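Local structure of adenylation domain (Streptomyces sp., 5N9W) at residues Arg244-Arg249 with Ile273-Leu278. The protein is an adenylation domain of the AMP-binding, ANL-type enzyme family, with a large N-terminal part and a smaller C-terminal domain. Sequence-based numbering, arbitrary orientation.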
loop_
_atom_site.group_PDB
_atom_site.type_symbol
_atom_site.label_atom_id
_atom_site.label_comp_id
_atom_site.label_asym_id
_atom_site.label_seq_id
_atom_site.Cartn_x
_atom_site.Cartn_y
_atom_site.Cartn_z
ATOM N N ARG A 244 -1.987 -17.881 -13.101
ATOM C CA ARG A 244 -2.194 -18.118 -14.526
ATOM C C ARG A 244 -2.030 -16.862 -15.406
ATOM O O ARG A 244 -1.385 -16.917 -16.438
ATOM C CB ARG A 244 -3.583 -18.704 -14.748
ATOM C CG ARG A 244 -3.617 -20.078 -15.347
ATOM C CD ARG A 244 -3.566 -21.155 -14.294
ATOM N NE ARG A 244 -4.816 -21.904 -14.188
ATOM C CZ ARG A 244 -4.888 -23.146 -13.720
ATOM N NH1 ARG A 244 -3.780 -23.768 -13.346
ATOM N NH2 ARG A 244 -6.052 -23.771 -13.636
ATOM N N VAL A 245 -2.608 -15.731 -15.011
ATOM C CA VAL A 245 -2.483 -14.531 -15.835
ATOM C C VAL A 245 -1.142 -13.829 -15.651
ATOM O O VAL A 245 -0.720 -13.084 -16.520
ATOM C CB VAL A 245 -3.652 -13.509 -15.603
ATOM C CG1 VAL A 245 -4.684 -14.055 -14.669
ATOM C CG2 VAL A 245 -3.149 -12.119 -15.149
ATOM N N VAL A 246 -0.450 -14.048 -14.543
ATOM C CA VAL A 246 0.882 -13.451 -14.421
ATOM C C VAL A 246 1.817 -14.075 -15.471
ATOM O O VAL A 246 2.605 -13.367 -16.104
ATOM C CB VAL A 246 1.469 -13.604 -13.011
ATOM C CG1 VAL A 246 2.917 -13.158 -12.976
ATOM C CG2 VAL A 246 0.658 -12.770 -12.046
ATOM N N ARG A 247 1.713 -15.385 -15.691
ATOM C CA ARG A 247 2.472 -15.969 -16.788
ATOM C C ARG A 247 1.821 -15.586 -18.116
ATOM O O ARG A 247 2.507 -15.102 -19.007
ATOM C CB ARG A 247 2.619 -17.497 -16.672
ATOM C CG ARG A 247 1.463 -18.307 -17.202
ATOM C CD ARG A 247 1.862 -19.473 -18.064
ATOM N NE ARG A 247 1.587 -20.730 -17.384
ATOM C CZ ARG A 247 0.373 -21.255 -17.193
ATOM N NH1 ARG A 247 -0.728 -20.654 -17.626
ATOM N NH2 ARG A 247 0.261 -22.403 -16.547
ATOM N N ASP A 248 0.504 -15.735 -18.229
ATOM C CA ASP A 248 -0.163 -15.631 -19.526
ATOM C C ASP A 248 -0.133 -14.220 -20.105
ATOM O O ASP A 248 -0.283 -14.029 -21.302
ATOM C CB ASP A 248 -1.615 -16.110 -19.422
ATOM C CG ASP A 248 -1.728 -17.625 -19.330
ATOM O OD1 ASP A 248 -0.696 -18.307 -19.453
ATOM O OD2 ASP A 248 -2.855 -18.139 -19.165
ATOM N N ARG A 249 0.059 -13.230 -19.252
ATOM C CA ARG A 249 0.083 -11.846 -19.684
ATOM C C ARG A 249 1.513 -11.364 -19.715
ATOM O O ARG A 249 1.776 -10.207 -20.004
ATOM C CB ARG A 249 -0.750 -10.969 -18.755
ATOM C CG ARG A 249 -2.242 -11.246 -18.791
ATOM C CD ARG A 249 -2.886 -10.612 -20.028
ATOM N NE ARG A 249 -4.175 -11.218 -20.358
ATOM C CZ ARG A 249 -4.346 -12.188 -21.258
ATOM N NH1 ARG A 249 -3.313 -12.679 -21.940
ATOM N NH2 ARG A 249 -5.562 -12.670 -21.485
ATOM N N ILE A 273 3.747 -23.710 -12.237
ATOM C CA ILE A 273 3.799 -22.528 -13.065
ATOM C C ILE A 273 5.197 -21.935 -13.066
ATOM O O ILE A 273 5.846 -21.861 -12.032
ATOM C CB ILE A 273 2.800 -21.489 -12.576
ATOM C CG1 ILE A 273 1.369 -22.022 -12.693
ATOM C CG2 ILE A 273 2.963 -20.214 -13.342
ATOM C CD1 ILE A 273 0.320 -21.027 -12.311
ATOM N N ASP A 274 5.679 -21.556 -14.239
ATOM C CA ASP A 274 6.954 -20.879 -14.347
ATOM C C ASP A 274 6.724 -19.484 -14.888
ATOM O O ASP A 274 5.835 -19.282 -15.694
ATOM C CB ASP A 274 7.892 -21.659 -15.253
ATOM C CG ASP A 274 9.295 -21.128 -15.227
ATOM O OD1 ASP A 274 9.773 -20.687 -14.156
ATOM O OD2 ASP A 274 9.927 -21.162 -16.296
ATOM N N LEU A 275 7.512 -18.516 -14.438
ATOM C CA LEU A 275 7.306 -17.138 -14.864
ATOM C C LEU A 275 8.559 -16.492 -15.461
ATOM O O LEU A 275 9.120 -15.577 -14.877
ATOM C CB LEU A 275 6.793 -16.308 -13.682
ATOM C CG LEU A 275 5.592 -16.890 -12.931
ATOM C CD1 LEU A 275 5.438 -16.285 -11.547
ATOM C CD2 LEU A 275 4.310 -16.737 -13.700
ATOM N N PRO A 276 8.997 -16.961 -16.638
ATOM C CA PRO A 276 10.232 -16.482 -17.268
ATOM C C PRO A 276 10.279 -14.971 -17.520
ATOM O O PRO A 276 11.372 -14.418 -17.550
ATOM C CB PRO A 276 10.257 -17.245 -18.599
ATOM C CG PRO A 276 8.859 -17.708 -18.814
ATOM C CD PRO A 276 8.363 -18.012 -17.448
ATOM N N GLU A 277 9.123 -14.329 -17.682
ATOM C CA GLU A 277 9.046 -12.898 -17.974
ATOM C C GLU A 277 9.217 -11.975 -16.766
ATOM O O GLU A 277 9.489 -10.785 -16.911
ATOM C CB GLU A 277 7.706 -12.579 -18.634
ATOM C CG GLU A 277 7.585 -13.090 -20.059
ATOM C CD GLU A 277 8.728 -12.609 -20.933
ATOM O OE1 GLU A 277 9.478 -13.467 -21.447
ATOM O OE2 GLU A 277 8.887 -11.377 -21.107
ATOM N N LEU A 278 9.034 -12.520 -15.575
ATOM C CA LEU A 278 8.975 -11.708 -14.353
ATOM C C LEU A 278 10.335 -11.117 -13.994
ATOM O O LEU A 278 11.295 -11.842 -13.810
ATOM C CB LEU A 278 8.441 -12.550 -13.195
ATOM C CG LEU A 278 7.760 -11.773 -12.072
ATOM C CD1 LEU A 278 6.513 -11.077 -12.612
ATOM C CD2 LEU A 278 7.407 -12.687 -10.906
HETATM O O HOH W 1 3.761 -22.859 -16.546
#
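In the large N-terminal part of this ANL-type adenylation domain, the last turn of helix 239-248 packs against the connection that leads from helix 258-271 into strand 280-283, a strand parallel to its neighbour 253-256. L275 reaches the helix with its CD2 methyl, which lies 3.5 Å from CB of R247 and equally close to the backbone N of R247. V246 closes the same patch from the helix side: its CG1, anti to the backbone N (chi1 172°), is carried out to CD2 of L275 at 3.9 Å and, more loosely, to CD1 of L278 at 4.2 Å. V246, L275 and L278 are buried; W296 of helix 290-300, touching both leucines, and I251, touching V246 and L278, help cover them. The connection then folds into a type I turn from L275 to L278, closed by the hydrogen bond from N of L278 to O of L275.

One turn earlier on the helix, I273 extends CD1 to 4.0 Å from the backbone N of R244, whose guanidinium is turned to E271 in a salt bridge. Beyond CB, the R247 side chain turns along the solvent-facing side of the contact. It bends at chi2 and chi3 and runs at about a right angle to that of I273, with NH2 near CG1. The guanidinium is gripped along its edge: NH1 forms a salt bridge with D248, meeting OD1 at 3.0 Å from above the carboxylate plane. One water links helix and loop, accepting from NE of R247 at 3.2 Å and from the backbone N of D274 at 3.3 Å.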